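Local coordinates for Lmo0488 protein (Listeria monocytogenes serovar 1/2a, PDB 5TED) that binds shikimate through its effector-binding domain, the part present here, and, as a LysR-type regulator, activates transcription of protocatechuate biosynthesis genes in response, at residues Lys91-Asp96 / Asn164-Ser169; Phe122-Ile127 / Ile170-His175. All coordinates share one frame; numbering follows the deposited sequence.

Contact 1: Lys91-Asp96 / Asn164-Ser169; sequences KYDSID and NVKVLS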
loop_
_atom_site.group_PDB
_atom_site.type_symbol
_atom_site.label_atom_id
_atom_site.label_comp_id
_atom_site.label_asym_id
_atom_site.label_seq_id
_atom_site.Cartn_x
_atom_site.Cartn_y
_atom_site.Cartn_z
ATOM N N LYS A 91 -14.999 4.281 23.933
ATOM C CA LYS A 91 -15.699 3.707 25.077
ATOM C C LYS A 91 -16.677 2.625 24.655
ATOM O O LYS A 91 -17.093 1.823 25.494
ATOM C CB LYS A 91 -16.479 4.771 25.856
ATOM C CG LYS A 91 -15.790 6.108 26.017
ATOM C CD LYS A 91 -16.638 7.052 26.879
ATOM C CE LYS A 91 -16.272 8.523 26.654
ATOM N NZ LYS A 91 -16.994 9.119 25.487
ATOM N N TYR A 92 -17.087 2.615 23.393
ATOM C CA TYR A 92 -18.076 1.677 22.888
ATOM C C TYR A 92 -17.398 0.489 22.219
ATOM O O TYR A 92 -16.210 0.523 21.886
ATOM C CB TYR A 92 -19.007 2.372 21.885
ATOM C CG TYR A 92 -19.592 3.670 22.405
ATOM C CD1 TYR A 92 -20.463 3.676 23.490
ATOM C CD2 TYR A 92 -19.261 4.890 21.823
ATOM C CE1 TYR A 92 -20.997 4.864 23.982
ATOM C CE2 TYR A 92 -19.791 6.084 22.308
ATOM C CZ TYR A 92 -20.660 6.061 23.388
ATOM O OH TYR A 92 -21.189 7.240 23.874
ATOM N N ASP A 93 -18.181 -0.571 22.018
ATOM C CA ASP A 93 -17.745 -1.688 21.197
ATOM C C ASP A 93 -18.444 -1.707 19.853
ATOM O O ASP A 93 -17.905 -2.276 18.903
ATOM C CB ASP A 93 -17.995 -3.029 21.903
ATOM C CG ASP A 93 -17.185 -3.188 23.180
ATOM O OD1 ASP A 93 -16.005 -2.779 23.221
ATOM O OD2 ASP A 93 -17.740 -3.735 24.160
ATOM N N SER A 94 -19.616 -1.087 19.751
ATOM C CA SER A 94 -20.348 -0.957 18.501
ATOM C C SER A 94 -21.092 0.368 18.526
ATOM O O SER A 94 -21.472 0.855 19.594
ATOM C CB SER A 94 -21.337 -2.116 18.312
ATOM O OG SER A 94 -22.425 -1.980 19.217
ATOM N N ILE A 95 -21.342 0.926 17.343
ATOM C CA ILE A 95 -21.964 2.241 17.207
ATOM C C ILE A 95 -22.827 2.236 15.957
ATOM O O ILE A 95 -22.728 1.351 15.114
ATOM C CB ILE A 95 -20.926 3.388 17.119
ATOM C CG1 ILE A 95 -20.048 3.237 15.863
ATOM C CG2 ILE A 95 -20.063 3.444 18.372
ATOM C CD1 ILE A 95 -19.178 4.485 15.569
ATOM N N ASP A 96 -23.697 3.229 15.863
ATOM C CA ASP A 96 -24.391 3.583 14.637
ATOM C C ASP A 96 -23.531 4.587 13.894
ATOM O O ASP A 96 -22.774 5.341 14.512
ATOM C CB ASP A 96 -25.756 4.194 14.940
ATOM C CG ASP A 96 -26.699 3.214 15.623
ATOM O OD1 ASP A 96 -26.496 1.985 15.489
ATOM O OD2 ASP A 96 -27.630 3.680 16.315
ATOM N N ASN A 164 -2.570 1.563 17.427
ATOM C CA ASN A 164 -3.170 2.037 18.677
ATOM C C ASN A 164 -4.567 2.586 18.392
ATOM O O ASN A 164 -4.845 3.781 18.536
ATOM C CB ASN A 164 -2.293 3.103 19.312
ATOM C CG ASN A 164 -0.885 2.638 19.527
ATOM O OD1 ASN A 164 -0.659 1.508 19.934
ATOM N ND2 ASN A 164 0.081 3.516 19.263
ATOM N N VAL A 165 -5.461 1.676 17.984
ATOM C CA VAL A 165 -6.812 2.039 17.565
ATOM C C VAL A 165 -7.816 1.046 18.136
ATOM O O VAL A 165 -7.488 -0.104 18.446
ATOM C CB VAL A 165 -6.958 2.096 16.021
ATOM C CG1 VAL A 165 -6.023 3.141 15.414
ATOM C CG2 VAL A 165 -6.688 0.718 15.405
ATOM N N LYS A 166 -9.050 1.509 18.276
ATOM C CA LYS A 166 -10.187 0.677 18.645
ATOM C C LYS A 166 -11.042 0.478 17.407
ATOM O O LYS A 166 -11.389 1.456 16.739
ATOM C CB LYS A 166 -11.005 1.348 19.755
ATOM C CG LYS A 166 -12.329 0.674 20.085
ATOM C CD LYS A 166 -12.135 -0.681 20.744
ATOM C CE LYS A 166 -13.447 -1.221 21.320
ATOM N NZ LYS A 166 -13.859 -0.536 22.586
ATOM N N VAL A 167 -11.401 -0.772 17.108
ATOM C CA VAL A 167 -12.222 -1.085 15.942
ATOM C C VAL A 167 -13.660 -1.261 16.411
ATOM O O VAL A 167 -13.935 -2.082 17.296
ATOM C CB VAL A 167 -11.709 -2.342 15.208
ATOM C CG1 VAL A 167 -12.617 -2.696 14.034
ATOM C CG2 VAL A 167 -10.275 -2.149 14.722
ATOM N N LEU A 168 -14.579 -0.490 15.831
ATOM C CA LEU A 168 -15.983 -0.481 16.240
ATOM C C LEU A 168 -16.833 -1.084 15.141
ATOM O O LEU A 168 -16.772 -0.637 13.989
ATOM C CB LEU A 168 -16.482 0.940 16.522
ATOM C CG LEU A 168 -15.624 1.713 17.517
ATOM C CD1 LEU A 168 -15.926 3.190 17.476
ATOM C CD2 LEU A 168 -15.826 1.130 18.911
ATOM N N SER A 169 -17.651 -2.068 15.496
ATOM C CA SER A 169 -18.580 -2.603 14.516
ATOM C C SER A 169 -19.727 -1.617 14.325
ATOM O O SER A 169 -20.056 -0.835 15.223
ATOM C CB SER A 169 -19.085 -3.991 14.941
ATOM O OG SER A 169 -19.967 -3.903 16.040
HETATM O O HOH W 1 -15.311 -3.311 19.092
#

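Contact 2: Phe122-Ile127 / Ile170-His175; sequences FAEINI and INEPKH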
loop_
_atom_site.group_PDB
_atom_site.type_symbol
_atom_site.label_atom_id
_atom_site.label_comp_id
_atom_site.label_asym_id
_atom_site.label_seq_id
_atom_site.Cartn_x
_atom_site.Cartn_y
_atom_site.Cartn_z
ATOM N N PHE A 122 -23.741 7.232 4.320
ATOM C CA PHE A 122 -23.928 8.541 4.942
ATOM C C PHE A 122 -25.165 9.237 4.395
ATOM O O PHE A 122 -25.884 9.915 5.140
ATOM C CB PHE A 122 -22.694 9.432 4.728
ATOM C CG PHE A 122 -21.521 9.082 5.604
ATOM C CD1 PHE A 122 -21.563 9.308 6.974
ATOM C CD2 PHE A 122 -20.353 8.566 5.048
ATOM C CE1 PHE A 122 -20.481 8.974 7.785
ATOM C CE2 PHE A 122 -19.254 8.247 5.847
ATOM C CZ PHE A 122 -19.317 8.457 7.219
ATOM N N ALA A 123 -25.419 9.103 3.093
ATOM C CA ALA A 123 -26.626 9.696 2.527
ATOM C C ALA A 123 -27.878 9.026 3.085
ATOM O O ALA A 123 -28.893 9.692 3.324
ATOM C CB ALA A 123 -26.585 9.615 1.004
ATOM N N GLU A 124 -27.827 7.710 3.298
ATOM C CA GLU A 124 -28.984 7.004 3.846
ATOM C C GLU A 124 -29.397 7.578 5.194
ATOM O O GLU A 124 -30.591 7.751 5.464
ATOM C CB GLU A 124 -28.675 5.517 3.994
ATOM C CG GLU A 124 -29.781 4.725 4.650
ATOM C CD GLU A 124 -29.519 3.236 4.622
ATOM O OE1 GLU A 124 -28.598 2.804 3.889
ATOM O OE2 GLU A 124 -30.236 2.499 5.332
ATOM N N ILE A 125 -28.425 7.868 6.057
ATOM C CA ILE A 125 -28.703 8.398 7.387
ATOM C C ILE A 125 -28.681 9.924 7.338
ATOM O O ILE A 125 -28.676 10.592 8.379
ATOM C CB ILE A 125 -27.713 7.830 8.424
ATOM C CG1 ILE A 125 -26.267 8.159 8.039
ATOM C CG2 ILE A 125 -27.885 6.320 8.545
ATOM C CD1 ILE A 125 -25.259 7.917 9.153
ATOM N N ASN A 126 -28.653 10.480 6.125
ATOM C CA ASN A 126 -28.733 11.927 5.898
ATOM C C ASN A 126 -27.723 12.700 6.749
ATOM O O ASN A 126 -28.058 13.666 7.432
ATOM C CB ASN A 126 -30.161 12.425 6.151
ATOM C CG ASN A 126 -30.518 13.634 5.305
ATOM O OD1 ASN A 126 -30.780 13.512 4.106
ATOM N ND2 ASN A 126 -30.538 14.810 5.930
ATOM N N ILE A 127 -26.462 12.280 6.684
ATOM C CA ILE A 127 -25.367 12.923 7.402
ATOM C C ILE A 127 -24.292 13.319 6.402
ATOM O O ILE A 127 -23.975 12.556 5.481
ATOM C CB ILE A 127 -24.783 12.010 8.500
ATOM C CG1 ILE A 127 -25.787 11.853 9.639
ATOM C CG2 ILE A 127 -23.444 12.537 8.999
ATOM C CD1 ILE A 127 -25.268 11.001 10.772
ATOM N N ILE A 170 -20.317 -1.647 13.131
ATOM C CA ILE A 170 -21.361 -0.714 12.725
ATOM C C ILE A 170 -22.705 -1.425 12.838
ATOM O O ILE A 170 -23.003 -2.351 12.073
ATOM C CB ILE A 170 -21.131 -0.195 11.297
ATOM C CG1 ILE A 170 -19.815 0.597 11.195
ATOM C CG2 ILE A 170 -22.321 0.628 10.832
ATOM C CD1 ILE A 170 -19.423 0.971 9.770
ATOM N N ASN A 171 -23.549 -0.954 13.752
ATOM C CA ASN A 171 -24.882 -1.532 13.873
ATOM C C ASN A 171 -25.775 -1.060 12.731
ATOM O O ASN A 171 -26.262 -1.869 11.939
ATOM C CB ASN A 171 -25.489 -1.180 15.234
ATOM C CG ASN A 171 -24.679 -1.742 16.390
ATOM O OD1 ASN A 171 -24.176 -2.870 16.321
ATOM N ND2 ASN A 171 -24.556 -0.968 17.461
ATOM N N GLU A 172 -25.967 0.250 12.613
ATOM C CA GLU A 172 -26.787 0.839 11.558
ATOM C C GLU A 172 -26.037 1.988 10.846
ATOM O O GLU A 172 -25.297 2.738 11.486
ATOM C CB GLU A 172 -28.097 1.363 12.162
ATOM C CG GLU A 172 -29.125 1.856 11.162
ATOM C CD GLU A 172 -29.960 0.729 10.579
ATOM O OE1 GLU A 172 -29.994 -0.366 11.185
ATOM O OE2 GLU A 172 -30.580 0.943 9.513
ATOM N N PRO A 173 -26.198 2.114 9.518
ATOM C CA PRO A 173 -26.915 1.215 8.607
ATOM C C PRO A 173 -26.024 0.037 8.199
ATOM O O PRO A 173 -24.813 0.191 8.176
ATOM C CB PRO A 173 -27.233 2.107 7.409
ATOM C CG PRO A 173 -26.140 3.126 7.401
ATOM C CD PRO A 173 -25.679 3.308 8.822
ATOM N N LYS A 174 -26.604 -1.119 7.893
ATOM C CA LYS A 174 -25.838 -2.296 7.521
ATOM C C LYS A 174 -25.981 -2.564 6.033
ATOM O O LYS A 174 -27.096 -2.657 5.516
ATOM N N HIS A 175 -24.841 -2.675 5.354
ATOM C CA HIS A 175 -24.860 -3.028 3.941
ATOM C C HIS A 175 -23.592 -3.801 3.594
ATOM O O HIS A 175 -22.529 -3.597 4.188
ATOM C CB HIS A 175 -25.015 -1.792 3.037
ATOM C CG HIS A 175 -26.384 -1.172 3.077
ATOM N ND1 HIS A 175 -27.442 -1.648 2.329
ATOM C CD2 HIS A 175 -26.866 -0.113 3.772
ATOM C CE1 HIS A 175 -28.514 -0.910 2.563
ATOM N NE2 HIS A 175 -28.191 0.028 3.434
HETATM O O HOH W 2 -30.234 -0.163 6.805
#

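Contact 1: Lys91-Asp96 / Asn164-Ser169
Y92 enters the contact through its backbone. Its carbonyl O accepts a hydrogen bond of 2.7 Å from K166 NZ, which sits above the carbonyl plane. L168 CD2 lies against the same Y92 O at 3.1 Å, a tight fit. D93 adds a salt bridge, OD1 to K166 NZ at 3.2 Å, through the anti lone pair of OD1. The K166 chain, bent at chi2 (69°) and chi4, crosses the D93 side chain obliquely. A90 O is a further partner of NZ, so the ammonium is gripped by two carbonyls and a carboxylate. D93 O takes a weak hydrogen bond from S169 N at 3.4 Å, and a water donates to both D93 O and V167 O. S94 pairs with S169. S169 OG rests on S94 CB at 3.2 Å, while S94 OG turns to N171 ND2. I95 N then bonds to S169 O at 3.0 Å, nearly along the C=O axis. On the buried side I95 CD1 meets L168 CD1 at 4.0 Å, next to V81. The pairing is a one-residue parallel beta bridge, S94 with S169: strand 94-95 extends the mixed sheet beyond strand 165-170 in a LysR effector-binding domain of the periplasmic-binding-protein type.

Contact 2: Phe122-Ile127 / Ile170-His175
A Schellman motif ends helix 115-124 here, and the helix end meets the loop between strands 165-170 and 177-184. N126, with positive phi, is the C-prime residue. I127 N bonds to F122 O and N126 N to A123 O. E124, in the last turn, carries the polar half of the contact. Its CG is anti to the backbone N (chi1 176°) and the chain runs on extended, so the carboxylate reaches the H175 ring tip to tip. H175 NE2 donates to E124 OE1 at 2.8 Å. OE1 uses its syn lone pair, but the bond is bent, with 130° at the hydrogen. The carboxylate and ring planes stand 70° apart. E124 and P173 run alongside each other, pointing opposite ways, with OE2 of E124 3.7 Å from P173 CB. I125 supplies the apolar half. Its CG2 packs on CD of P173 at 3.7 Å, in the ring that follows the cis E172-P173 peptide, and the two side chains cross at about a right angle. L121 of the same helix touches both P173 and H175, and L97 touches I125. E172 OE2 lies 4.5 Å from E124 OE2, and one water donates to both oxygens. The water probably eases the repulsion between these like charges. The E124 carboxylate would be expected to favour the imidazolium form of H175, probably modestly, since both groups are exposed.

In the fold
The centres of the two contacts are about 16 Å apart, and both lie within the LysR substrate-binding domain. Their segments alternate along the chain: 91-96, 122-127, 164-169, then 170-175. Strand 165-170 joins them directly, for the loop of contact 2 begins where the strand of contact 1 ends. They also touch across space. I95 O accepts a hydrogen bond from N171 N, D96 OD1 packs on N171 CB, and E172 N gives D96 OD1 a weak hydrogen bond. The edge of the mixed sheet and the end of helix 115-124 are thus tied to one continuous run, 164-175. V167 of contact 1 lies about 14 Å from the bound shikimate, measured from its side chain, and neither contact supplies a pocket residue.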